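Local structure of type C neurotoxin (Clostridium botulinum, 3PME) at residues A[36-41]-A[138-143]; A[110-115]-A[120-125]; A[242-247]-A[382-387]; A[249-254]-A[297-302]. The protein probably binds gangliosides and membrane lipids at the nerve-cell surface, as the receptor-binding domain of a botulinum C/D mosaic neurotoxin. All coordinates share one frame; numbering follows the deposited sequence.

Contact 1 of 4, residues A[36-41]-A[138-143]; sequences NTIYTN and NKWFFV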
# COMPACT_ATOMS: atom_id res chain seq x y z
N ASN A 36 7.27 -2.62 14.27
CA ASN A 36 6.13 -3.52 14.17
C ASN A 36 4.84 -2.78 14.47
O ASN A 36 4.07 -3.16 15.37
CB ASN A 36 6.31 -4.70 15.13
CG ASN A 36 5.26 -5.77 14.95
OD1 ASN A 36 4.43 -5.70 14.04
ND2 ASN A 36 5.27 -6.76 15.83
N THR A 37 4.59 -1.71 13.74
CA THR A 37 3.37 -0.94 13.96
C THR A 37 2.27 -1.24 12.93
O THR A 37 1.08 -1.24 13.27
CB THR A 37 3.65 0.57 14.02
OG1 THR A 37 4.16 1.03 12.77
CG2 THR A 37 4.66 0.88 15.12
N ILE A 38 2.67 -1.51 11.69
CA ILE A 38 1.72 -1.85 10.63
C ILE A 38 1.97 -3.27 10.12
O ILE A 38 1.05 -4.08 10.02
CB ILE A 38 1.85 -0.88 9.43
CG1 ILE A 38 1.66 0.58 9.89
CG2 ILE A 38 0.86 -1.25 8.33
CD1 ILE A 38 1.97 1.60 8.81
N TYR A 39 3.23 -3.54 9.80
CA TYR A 39 3.68 -4.86 9.37
C TYR A 39 4.73 -5.37 10.35
O TYR A 39 5.50 -4.59 10.91
CB TYR A 39 4.31 -4.79 7.97
CG TYR A 39 3.30 -4.73 6.85
CD1 TYR A 39 2.72 -5.89 6.35
CD2 TYR A 39 2.90 -3.51 6.31
CE1 TYR A 39 1.79 -5.84 5.34
CE2 TYR A 39 1.97 -3.45 5.29
CZ TYR A 39 1.42 -4.62 4.81
OH TYR A 39 0.48 -4.59 3.80
N THR A 40 4.79 -6.69 10.51
CA THR A 40 5.68 -7.32 11.48
C THR A 40 7.12 -6.81 11.45
O THR A 40 7.68 -6.49 12.49
CB THR A 40 5.70 -8.84 11.31
OG1 THR A 40 4.38 -9.35 11.57
CG2 THR A 40 6.67 -9.47 12.28
N ASN A 41 7.69 -6.73 10.26
CA ASN A 41 9.10 -6.38 10.13
C ASN A 41 9.31 -4.91 9.77
O ASN A 41 10.30 -4.56 9.11
CB ASN A 41 9.77 -7.29 9.10
CG ASN A 41 9.67 -8.76 9.48
OD1 ASN A 41 9.83 -9.11 10.66
ND2 ASN A 41 9.41 -9.62 8.50
N ASN A 138 2.84 8.29 0.26
CA ASN A 138 2.34 7.59 1.45
C ASN A 138 1.80 6.19 1.20
O ASN A 138 1.00 5.67 2.00
CB ASN A 138 1.28 8.42 2.20
CG ASN A 138 1.10 7.95 3.63
OD1 ASN A 138 2.08 7.69 4.33
ND2 ASN A 138 -0.16 7.87 4.08
N LYS A 139 2.22 5.56 0.11
CA LYS A 139 1.82 4.19 -0.19
C LYS A 139 3.04 3.30 -0.07
O LYS A 139 4.14 3.69 -0.45
CB LYS A 139 1.26 4.08 -1.61
CG LYS A 139 0.00 4.88 -1.82
CD LYS A 139 -0.56 4.69 -3.21
CE LYS A 139 -1.78 5.58 -3.41
NZ LYS A 139 -2.16 5.67 -4.84
N TRP A 140 2.87 2.12 0.50
CA TRP A 140 3.96 1.15 0.51
C TRP A 140 4.31 0.76 -0.92
O TRP A 140 3.44 0.36 -1.67
CB TRP A 140 3.53 -0.13 1.22
CG TRP A 140 3.37 -0.03 2.71
CD1 TRP A 140 2.20 0.10 3.41
CD2 TRP A 140 4.42 -0.09 3.68
NE1 TRP A 140 2.46 0.12 4.76
CE2 TRP A 140 3.81 -0.01 4.95
CE3 TRP A 140 5.81 -0.23 3.60
CZ2 TRP A 140 4.55 -0.03 6.14
CZ3 TRP A 140 6.54 -0.26 4.77
CH2 TRP A 140 5.91 -0.16 6.02
N PHE A 141 5.59 0.85 -1.27
CA PHE A 141 6.05 0.24 -2.52
C PHE A 141 7.34 -0.55 -2.29
O PHE A 141 8.08 -0.26 -1.35
CB PHE A 141 6.16 1.24 -3.69
CG PHE A 141 7.13 2.37 -3.46
CD1 PHE A 141 6.72 3.53 -2.82
CD2 PHE A 141 8.42 2.32 -3.98
CE1 PHE A 141 7.60 4.60 -2.64
CE2 PHE A 141 9.31 3.38 -3.81
CZ PHE A 141 8.90 4.53 -3.15
N PHE A 142 7.54 -1.56 -3.12
CA PHE A 142 8.66 -2.49 -2.98
C PHE A 142 9.84 -2.05 -3.85
O PHE A 142 9.72 -1.87 -5.07
CB PHE A 142 8.21 -3.90 -3.35
CG PHE A 142 9.29 -4.94 -3.24
CD1 PHE A 142 9.95 -5.15 -2.04
CD2 PHE A 142 9.62 -5.73 -4.34
CE1 PHE A 142 10.95 -6.11 -1.93
CE2 PHE A 142 10.61 -6.70 -4.24
CZ PHE A 142 11.27 -6.89 -3.03
N VAL A 143 10.99 -1.88 -3.20
CA VAL A 143 12.20 -1.44 -3.88
C VAL A 143 13.19 -2.58 -3.96
O VAL A 143 13.35 -3.36 -3.00
CB VAL A 143 12.86 -0.25 -3.14
CG1 VAL A 143 14.20 0.14 -3.79
CG2 VAL A 143 11.90 0.94 -3.08
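Tyr-39 sets the edge of its ring against one face of the Trp-140 indole. The pair is a T-shaped (edge-to-face) stack at the end of the concanavalin-like beta sandwich that forms the N-terminal half of the receptor-binding domain. The phenol ring and the five-membered ring of the indole stand almost perpendicular, at 89°. Their centroids are 5.2 Å apart. The CD2-CE2 side of the tyrosine does the touching, and Tyr-39 CD2 sits 3.6 Å above the indole plane, displaced toward the rim. Ile-38 meets the same indole differently. Its CD1 comes in at the edge of the six-membered ring, near the ring plane, and lies 4.1 Å from Trp-140 CZ2. One indole therefore receives an aromatic edge on a face and a methyl group at its rim. Trp-140 reaches the loop because its CG is anti to its own carbonyl carbon (chi1 -72°), which carries the ring across a gap of 10.7 Å between the CA atoms of Tyr-39 and Trp-140.

The polar ends are held from the C-terminal half of the domain. Tyr-39 OH bonds to the carbonyl oxygen of Gly-228, and Trp-140 NE1 bonds to Asn-229 OD1. These two bonds help fix the rotation of both rings. The loop itself is drawn together by Asp-42, whose carboxylate takes the backbone N-H groups of Thr-37, Ile-38 and Tyr-39. The stack thus joins the loop between strands 34-35 and 42-45 to segment 138-143, which runs on into strand 141-148. Its closest atoms are Tyr-39 CE2 and Trp-140 NE1, 3.6 Å apart.

Contact 2 of 4, residues A[110-115]-A[120-125]; sequences EWILQD and YKSLIF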
# COMPACT_ATOMS: atom_id res chain seq x y z
N GLU A 110 16.38 8.06 -4.25
CA GLU A 110 17.65 8.05 -4.97
C GLU A 110 18.64 7.12 -4.28
O GLU A 110 18.89 7.23 -3.08
CB GLU A 110 18.23 9.46 -5.07
CG GLU A 110 19.48 9.53 -5.96
CD GLU A 110 19.98 10.95 -6.19
OE1 GLU A 110 19.53 11.87 -5.47
OE2 GLU A 110 20.83 11.15 -7.09
N TRP A 111 19.20 6.20 -5.06
CA TRP A 111 20.21 5.27 -4.57
C TRP A 111 21.54 5.70 -5.14
O TRP A 111 21.68 5.89 -6.34
CB TRP A 111 19.89 3.85 -5.01
CG TRP A 111 21.02 2.87 -4.83
CD1 TRP A 111 22.02 2.59 -5.72
CD2 TRP A 111 21.25 2.02 -3.70
NE1 TRP A 111 22.86 1.63 -5.20
CE2 TRP A 111 22.41 1.26 -3.96
CE3 TRP A 111 20.59 1.83 -2.48
CZ2 TRP A 111 22.92 0.33 -3.06
CZ3 TRP A 111 21.09 0.90 -1.59
CH2 TRP A 111 22.24 0.16 -1.88
N ILE A 112 22.52 5.87 -4.25
CA ILE A 112 23.80 6.44 -4.62
C ILE A 112 24.92 5.47 -4.30
O ILE A 112 24.94 4.89 -3.22
CB ILE A 112 24.03 7.75 -3.84
CG1 ILE A 112 23.03 8.82 -4.29
CG2 ILE A 112 25.48 8.24 -4.00
CD1 ILE A 112 23.50 9.63 -5.46
N LEU A 113 25.84 5.31 -5.24
CA LEU A 113 27.04 4.50 -5.06
C LEU A 113 28.23 5.41 -5.34
O LEU A 113 28.30 6.03 -6.40
CB LEU A 113 27.08 3.31 -6.01
CG LEU A 113 28.23 2.32 -5.80
CD1 LEU A 113 28.08 1.61 -4.46
CD2 LEU A 113 28.31 1.29 -6.93
N GLN A 114 29.16 5.48 -4.39
CA GLN A 114 30.22 6.48 -4.46
C GLN A 114 31.60 5.87 -4.28
O GLN A 114 31.84 5.11 -3.34
CB GLN A 114 29.97 7.56 -3.41
CG GLN A 114 30.97 8.68 -3.41
CD GLN A 114 30.43 9.87 -2.65
OE1 GLN A 114 29.42 10.46 -3.04
NE2 GLN A 114 31.07 10.21 -1.54
N ASP A 115 32.51 6.19 -5.20
CA ASP A 115 33.86 5.63 -5.17
C ASP A 115 34.83 6.43 -4.30
O ASP A 115 34.47 7.44 -3.68
CB ASP A 115 34.41 5.40 -6.59
CG ASP A 115 34.82 6.69 -7.33
OD1 ASP A 115 35.02 7.75 -6.71
OD2 ASP A 115 35.00 6.60 -8.57
N TYR A 120 30.29 9.71 -7.99
CA TYR A 120 29.15 8.85 -7.70
C TYR A 120 28.23 8.63 -8.89
O TYR A 120 28.26 9.39 -9.87
CB TYR A 120 28.34 9.37 -6.51
CG TYR A 120 27.59 10.65 -6.80
CD1 TYR A 120 28.20 11.88 -6.67
CD2 TYR A 120 26.27 10.60 -7.21
CE1 TYR A 120 27.52 13.05 -6.94
CE2 TYR A 120 25.57 11.77 -7.48
CZ TYR A 120 26.20 12.98 -7.34
OH TYR A 120 25.52 14.14 -7.61
N LYS A 121 27.45 7.57 -8.81
CA LYS A 121 26.38 7.29 -9.77
C LYS A 121 25.10 7.13 -8.97
O LYS A 121 25.14 6.75 -7.81
CB LYS A 121 26.65 6.01 -10.56
CG LYS A 121 27.93 6.03 -11.38
CD LYS A 121 27.90 7.15 -12.41
CE LYS A 121 29.05 7.04 -13.39
NZ LYS A 121 28.75 6.06 -14.48
N SER A 122 23.96 7.42 -9.59
CA SER A 122 22.70 7.32 -8.87
C SER A 122 21.59 6.70 -9.70
O SER A 122 21.59 6.77 -10.94
CB SER A 122 22.26 8.69 -8.36
OG SER A 122 22.00 9.56 -9.44
N LEU A 123 20.65 6.06 -9.01
CA LEU A 123 19.39 5.62 -9.58
C LEU A 123 18.34 6.50 -8.94
O LEU A 123 18.33 6.65 -7.72
CB LEU A 123 19.11 4.17 -9.23
CG LEU A 123 20.09 3.15 -9.84
CD1 LEU A 123 19.97 1.83 -9.07
CD2 LEU A 123 19.74 2.97 -11.31
N ILE A 124 17.46 7.08 -9.75
CA ILE A 124 16.47 8.01 -9.25
C ILE A 124 15.09 7.58 -9.73
O ILE A 124 14.90 7.26 -10.90
CB ILE A 124 16.77 9.44 -9.71
CG1 ILE A 124 18.18 9.86 -9.28
CG2 ILE A 124 15.76 10.42 -9.11
CD1 ILE A 124 18.68 11.13 -9.96
N PHE A 125 14.13 7.55 -8.82
CA PHE A 125 12.76 7.21 -9.18
C PHE A 125 11.79 8.22 -8.59
O PHE A 125 11.75 8.44 -7.38
CB PHE A 125 12.42 5.80 -8.69
CG PHE A 125 11.01 5.38 -8.99
CD1 PHE A 125 10.60 5.13 -10.29
CD2 PHE A 125 10.08 5.23 -7.96
CE1 PHE A 125 9.30 4.74 -10.56
CE2 PHE A 125 8.77 4.85 -8.23
CZ PHE A 125 8.38 4.60 -9.53
O HOH W 1 22.17 13.54 -7.83
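The two strands run antiparallel, at 169° between their directions and 4.6 Å apart at closest approach, with Trp-111/Leu-123 and Leu-113/Lys-121 as the hydrogen-bonded pairs. Four backbone bonds join them. The shortest is Trp-111 N to Leu-123 O, 2.8 Å. Glu-110/Ile-124, Ile-112/Ser-122 and Gln-114/Tyr-120 are the non-hydrogen-bonded pairs.

These last three pairs share one face of the sheet. Glu-110 extends diagonally over it, with its CG anti to the backbone N (chi1 -173°), and brings OE2 to Ser-122. Ser-122 OG gives a weak hydrogen bond of 3.1 Å to Glu-110 OE2. A water donates to the same oxygen, at 2.8 Å from Glu-110 OE2, and weakly links it to Tyr-120 OH. The other oxygen, OE1, forms a salt bridge with Arg-105, which probably favours the charged form of the glutamate. Ile-124 lies alongside Glu-110, its CG1 packed on the glutamate CG. Ile-112 is tightly packed: its CD1 is 3.3 Å from Ser-122 CB and 3.4 Å from Tyr-120 CD2. Gln-114 OE1 lies close to Tyr-120 CB, while Gln-114 NE2 bonds to the carbonyl oxygen of Asn-97.

On the other face, Trp-111 and Leu-123 run alongside each other, with Trp-111 CD1 4.0 Å from Leu-123 CD1. Both reach Ile-145 of strand 141-148, and Trp-111 also packs on Trp-100. This face looks into the interior between two sheets. The arrangement is a beta hairpin of a concanavalin-like (jelly-roll) beta sandwich, with one face turned inward and a more polar face turned outward.

Contact 3 of 4, residues A[242-247]-A[382-387]; sequences YNYIDR and NAYTPV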
# COMPACT_ATOMS: atom_id res chain seq x y z
N TYR A 242 -12.45 2.80 -7.81
CA TYR A 242 -11.22 3.19 -8.49
C TYR A 242 -11.43 4.39 -9.40
O TYR A 242 -10.57 5.27 -9.50
CB TYR A 242 -10.74 1.99 -9.33
CG TYR A 242 -9.37 2.14 -9.95
CD1 TYR A 242 -9.20 2.81 -11.15
CD2 TYR A 242 -8.27 1.57 -9.35
CE1 TYR A 242 -7.95 2.92 -11.73
CE2 TYR A 242 -7.01 1.67 -9.91
CZ TYR A 242 -6.87 2.35 -11.10
OH TYR A 242 -5.61 2.46 -11.66
N ASN A 243 -12.58 4.44 -10.07
CA ASN A 243 -12.85 5.47 -11.06
C ASN A 243 -13.25 6.82 -10.49
O ASN A 243 -13.21 7.83 -11.19
CB ASN A 243 -13.91 5.00 -12.06
CG ASN A 243 -13.42 3.87 -12.97
OD1 ASN A 243 -12.22 3.61 -13.05
ND2 ASN A 243 -14.35 3.22 -13.66
N TYR A 244 -13.68 6.84 -9.22
CA TYR A 244 -14.27 8.04 -8.64
C TYR A 244 -13.71 8.39 -7.25
O TYR A 244 -14.43 8.37 -6.26
CB TYR A 244 -15.81 7.87 -8.60
CG TYR A 244 -16.37 7.45 -9.95
CD1 TYR A 244 -16.25 8.28 -11.06
CD2 TYR A 244 -16.97 6.21 -10.12
CE1 TYR A 244 -16.73 7.90 -12.30
CE2 TYR A 244 -17.47 5.82 -11.35
CZ TYR A 244 -17.34 6.67 -12.44
OH TYR A 244 -17.82 6.29 -13.67
N ILE A 245 -12.42 8.74 -7.19
CA ILE A 245 -11.73 8.98 -5.92
C ILE A 245 -12.21 10.25 -5.21
O ILE A 245 -11.97 10.44 -4.01
CB ILE A 245 -10.19 9.06 -6.12
CG1 ILE A 245 -9.46 9.03 -4.77
CG2 ILE A 245 -9.83 10.30 -6.91
CD1 ILE A 245 -7.96 8.84 -4.89
N ASP A 246 -12.90 11.11 -5.95
CA ASP A 246 -13.39 12.38 -5.40
C ASP A 246 -14.87 12.33 -5.02
O ASP A 246 -15.47 13.37 -4.80
CB ASP A 246 -13.17 13.51 -6.41
CG ASP A 246 -13.87 13.27 -7.74
OD1 ASP A 246 -14.23 12.11 -8.04
OD2 ASP A 246 -14.04 14.24 -8.51
N ARG A 247 -15.43 11.13 -4.95
CA ARG A 247 -16.84 10.99 -4.57
C ARG A 247 -16.96 10.20 -3.29
O ARG A 247 -16.12 9.35 -3.00
CB ARG A 247 -17.65 10.32 -5.68
CG ARG A 247 -17.64 11.11 -6.97
CD ARG A 247 -18.64 10.64 -8.00
NE ARG A 247 -18.66 11.66 -9.05
CZ ARG A 247 -19.60 12.59 -9.19
NH1 ARG A 247 -20.68 12.62 -8.41
NH2 ARG A 247 -19.48 13.48 -10.16
N ASN A 382 -30.10 10.43 -13.85
CA ASN A 382 -28.82 9.75 -13.83
C ASN A 382 -28.07 10.05 -12.55
O ASN A 382 -28.19 11.14 -12.00
CB ASN A 382 -27.97 10.20 -15.03
CG ASN A 382 -28.64 9.92 -16.35
OD1 ASN A 382 -28.83 8.77 -16.74
ND2 ASN A 382 -29.01 10.99 -17.06
N ALA A 383 -27.28 9.08 -12.09
CA ALA A 383 -26.45 9.25 -10.91
C ALA A 383 -25.24 8.34 -11.01
O ALA A 383 -25.33 7.26 -11.60
CB ALA A 383 -27.25 8.93 -9.64
N TYR A 384 -24.12 8.76 -10.44
CA TYR A 384 -23.00 7.84 -10.25
C TYR A 384 -23.43 6.90 -9.13
O TYR A 384 -23.79 7.35 -8.05
CB TYR A 384 -21.74 8.59 -9.85
CG TYR A 384 -21.16 9.48 -10.92
CD1 TYR A 384 -21.68 10.74 -11.17
CD2 TYR A 384 -20.04 9.07 -11.65
CE1 TYR A 384 -21.12 11.57 -12.14
CE2 TYR A 384 -19.48 9.89 -12.63
CZ TYR A 384 -20.03 11.13 -12.86
OH TYR A 384 -19.47 11.96 -13.82
N THR A 385 -23.43 5.59 -9.41
CA THR A 385 -24.12 4.65 -8.53
C THR A 385 -23.27 3.41 -8.30
O THR A 385 -22.76 2.82 -9.26
CB THR A 385 -25.46 4.20 -9.14
OG1 THR A 385 -26.21 5.35 -9.58
CG2 THR A 385 -26.28 3.39 -8.13
N PRO A 386 -23.10 3.00 -7.03
CA PRO A 386 -22.56 1.67 -6.76
C PRO A 386 -23.70 0.66 -6.90
O PRO A 386 -24.77 0.85 -6.32
CB PRO A 386 -22.11 1.77 -5.30
CG PRO A 386 -23.13 2.72 -4.67
CD PRO A 386 -23.52 3.69 -5.80
N VAL A 387 -23.47 -0.39 -7.69
CA VAL A 387 -24.51 -1.38 -7.98
C VAL A 387 -23.93 -2.78 -7.90
O VAL A 387 -22.73 -2.97 -8.04
CB VAL A 387 -25.13 -1.18 -9.40
CG1 VAL A 387 -25.96 0.10 -9.46
CG2 VAL A 387 -24.05 -1.20 -10.48
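Tyr-384 reaches from strand 383-389 to two side chains of segment 242-247. Its CB lies 4.2 Å from Arg-247 CD, and its CG is near Arg-247 NE. Beyond CG the ring offers a face to Arg-247 and an edge to Tyr-244. CD1 and CE1 lie under the guanidinium, with Tyr-384 CE1 3.2 Å from Arg-247 NH2. The CD2-CE2 edge points at one face of Tyr-244, and Tyr-384 CE2 is 3.4 Å from Tyr-244 CE1. The OH comes within 4.0 Å of Arg-247 NH2, but the two are not hydrogen-bonded.

The guanidinium lies nearly flat on the ring, with planes 14° apart, and makes a cation-pi contact from over the face. An extended chain from CG to NE carries it there. Arg-247 NH1 also bonds to the carbonyl oxygen of Leu-258, which helps hold the group flat. The two tyrosines form a T-shaped stack with centroids 5.0 Å apart. Asn-243 CB covers the other face of Tyr-244.

Segment 242-247 includes a type I turn from Tyr-244 to Arg-247, leading into strand 247-252. In this trefoil-family half, the contact joins that turn to strand 383-389, with Leu-258 of strand 255-260 touching both tyrosines.

Contact 4 of 4, residues A[249-254]-A[297-302]; sequences IAPKNN and MLYDSR. With SO4 (sulfate ion), chain C.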
# COMPACT_ATOMS: atom_id res chain seq x y z
N ILE A 249 -19.95 8.15 -0.58
CA ILE A 249 -21.20 7.40 -0.62
C ILE A 249 -22.27 8.13 0.20
O ILE A 249 -22.04 8.45 1.36
CB ILE A 249 -21.01 5.98 -0.08
CG1 ILE A 249 -19.91 5.27 -0.87
CG2 ILE A 249 -22.32 5.19 -0.13
CD1 ILE A 249 -19.51 3.93 -0.32
N ALA A 250 -23.41 8.39 -0.42
CA ALA A 250 -24.51 9.07 0.26
C ALA A 250 -25.86 8.42 -0.01
O ALA A 250 -26.13 7.98 -1.12
CB ALA A 250 -24.56 10.53 -0.17
N PRO A 251 -26.72 8.36 1.00
CA PRO A 251 -28.09 7.89 0.75
C PRO A 251 -28.90 8.99 0.09
O PRO A 251 -28.86 10.14 0.53
CB PRO A 251 -28.62 7.61 2.16
CG PRO A 251 -27.88 8.56 3.02
CD PRO A 251 -26.50 8.70 2.42
N LYS A 252 -29.62 8.65 -0.96
CA LYS A 252 -30.49 9.61 -1.63
C LYS A 252 -31.73 8.88 -2.10
O LYS A 252 -31.65 7.93 -2.88
CB LYS A 252 -29.76 10.25 -2.82
CG LYS A 252 -30.59 11.22 -3.64
CD LYS A 252 -29.71 11.93 -4.66
CE LYS A 252 -30.51 12.89 -5.53
NZ LYS A 252 -29.59 13.67 -6.41
N ASN A 253 -32.89 9.29 -1.59
CA ASN A 253 -34.14 8.63 -1.96
C ASN A 253 -34.04 7.11 -1.89
O ASN A 253 -34.41 6.39 -2.83
CB ASN A 253 -34.59 9.07 -3.35
CG ASN A 253 -35.15 10.47 -3.36
OD1 ASN A 253 -35.81 10.89 -2.41
ND2 ASN A 253 -34.90 11.21 -4.44
N ASN A 254 -33.52 6.63 -0.76
CA ASN A 254 -33.57 5.22 -0.38
C ASN A 254 -32.54 4.29 -1.03
O ASN A 254 -32.60 3.08 -0.84
CB ASN A 254 -34.98 4.66 -0.56
CG ASN A 254 -36.00 5.36 0.33
OD1 ASN A 254 -35.69 5.71 1.47
ND2 ASN A 254 -37.20 5.56 -0.19
N MET A 297 -22.59 1.76 8.14
CA MET A 297 -22.39 3.19 8.02
C MET A 297 -23.17 3.88 9.13
O MET A 297 -24.36 3.63 9.30
CB MET A 297 -22.87 3.72 6.66
CG MET A 297 -22.61 5.22 6.49
SD MET A 297 -23.35 5.95 5.00
CE MET A 297 -22.24 5.35 3.72
N LEU A 298 -22.48 4.72 9.89
CA LEU A 298 -23.14 5.59 10.87
C LEU A 298 -23.52 6.84 10.09
O LEU A 298 -22.66 7.53 9.51
CB LEU A 298 -22.18 5.93 12.00
CG LEU A 298 -22.73 6.79 13.15
CD1 LEU A 298 -23.98 6.18 13.79
CD2 LEU A 298 -21.63 6.99 14.18
N TYR A 299 -24.82 7.11 10.04
CA TYR A 299 -25.35 8.22 9.25
C TYR A 299 -26.45 8.93 10.04
O TYR A 299 -27.41 8.29 10.46
CB TYR A 299 -25.90 7.71 7.92
CG TYR A 299 -26.44 8.80 7.05
CD1 TYR A 299 -25.60 9.53 6.21
CD2 TYR A 299 -27.80 9.11 7.05
CE1 TYR A 299 -26.09 10.55 5.42
CE2 TYR A 299 -28.29 10.13 6.27
CZ TYR A 299 -27.44 10.84 5.45
OH TYR A 299 -27.94 11.85 4.67
N ASP A 300 -26.28 10.24 10.23
CA ASP A 300 -27.23 11.05 11.01
C ASP A 300 -27.57 10.36 12.34
O ASP A 300 -28.74 10.23 12.71
CB ASP A 300 -28.49 11.33 10.20
CG ASP A 300 -29.28 12.50 10.76
OD1 ASP A 300 -28.72 13.27 11.56
OD2 ASP A 300 -30.47 12.64 10.39
N SER A 301 -26.52 9.93 13.04
CA SER A 301 -26.66 9.32 14.36
C SER A 301 -27.44 8.01 14.41
O SER A 301 -27.99 7.66 15.45
CB SER A 301 -27.27 10.32 15.34
OG SER A 301 -26.40 11.41 15.55
N ARG A 302 -27.48 7.29 13.30
CA ARG A 302 -28.01 5.93 13.33
C ARG A 302 -27.08 5.01 12.55
O ARG A 302 -26.56 5.40 11.50
CB ARG A 302 -29.43 5.85 12.76
CG ARG A 302 -29.95 4.44 12.65
CD ARG A 302 -31.47 4.38 12.47
NE ARG A 302 -32.16 4.82 13.69
CZ ARG A 302 -32.34 4.05 14.76
NH1 ARG A 302 -31.90 2.80 14.79
NH2 ARG A 302 -32.98 4.55 15.81
S SO4 C . -25.01 13.51 2.69
O1 SO4 C . -24.55 14.00 1.39
O2 SO4 C . -24.17 12.43 3.17
O3 SO4 C . -24.96 14.61 3.64
O4 SO4 C . -26.39 13.03 2.57
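Pro-251 and Met-297 have the most surface buried here, followed by Tyr-299. Pro-251 points its CG-CD corner at one face of the Tyr-299 ring in a CH-pi contact. Its CG stands 3.6 Å from the centroid of the Tyr-299 ring, 20° off the ring normal. The nearest ring atom is Tyr-299 CZ, 3.4 Å from Pro-251 CG. Pro-251 CD covers the CE1 side of the same ring.

Met-297, two residues before Tyr-299, points to the same side of the strand. Its chain is extended as far as SD and then turns at chi3 (-75°), which brings the methyl CE to Ile-249. Met-297 CE and Ile-249 CG2 are 3.9 Å apart.

The phenol end is polar. Tyr-299 OH donates to O4 of a sulfate ion, 2.9 Å away, and sulfate O2 lies at the ring edge. Tyr-248 OH, Lys-270 NZ and Asn-271 ND2 also bind this sulfate, which probably comes from the crystallisation liquor. The site therefore shows where an anion can settle, without proving a natural ligand.

A type I' turn from Tyr-299 to Arg-302 joins strands 292-299 and 302-308. The contact packs that hairpin against strand 247-252, which pairs with strand 255-260.

Contacts 1 and 2 belong to the N-terminal, concanavalin-like half, and contacts 3 and 4 to the C-terminal, trefoil-like half. Contact 2 is nested in the chain loop closed by contact 1, and their centres are 23 Å apart. Contact 4 is likewise nested in the loop closed by contact 3. Those two centres are 16 Å apart, and segments 242-247 and 249-254 are separated in sequence by Tyr-248 alone, whose OH is hydrogen-bonded to the sulfate at contact 4. Contact 1 lies nearest the middle of the chain, where the halves meet. Contacts 2 and 4 are far apart, with centres 52 Å from each other on opposite sides of the chain's centre.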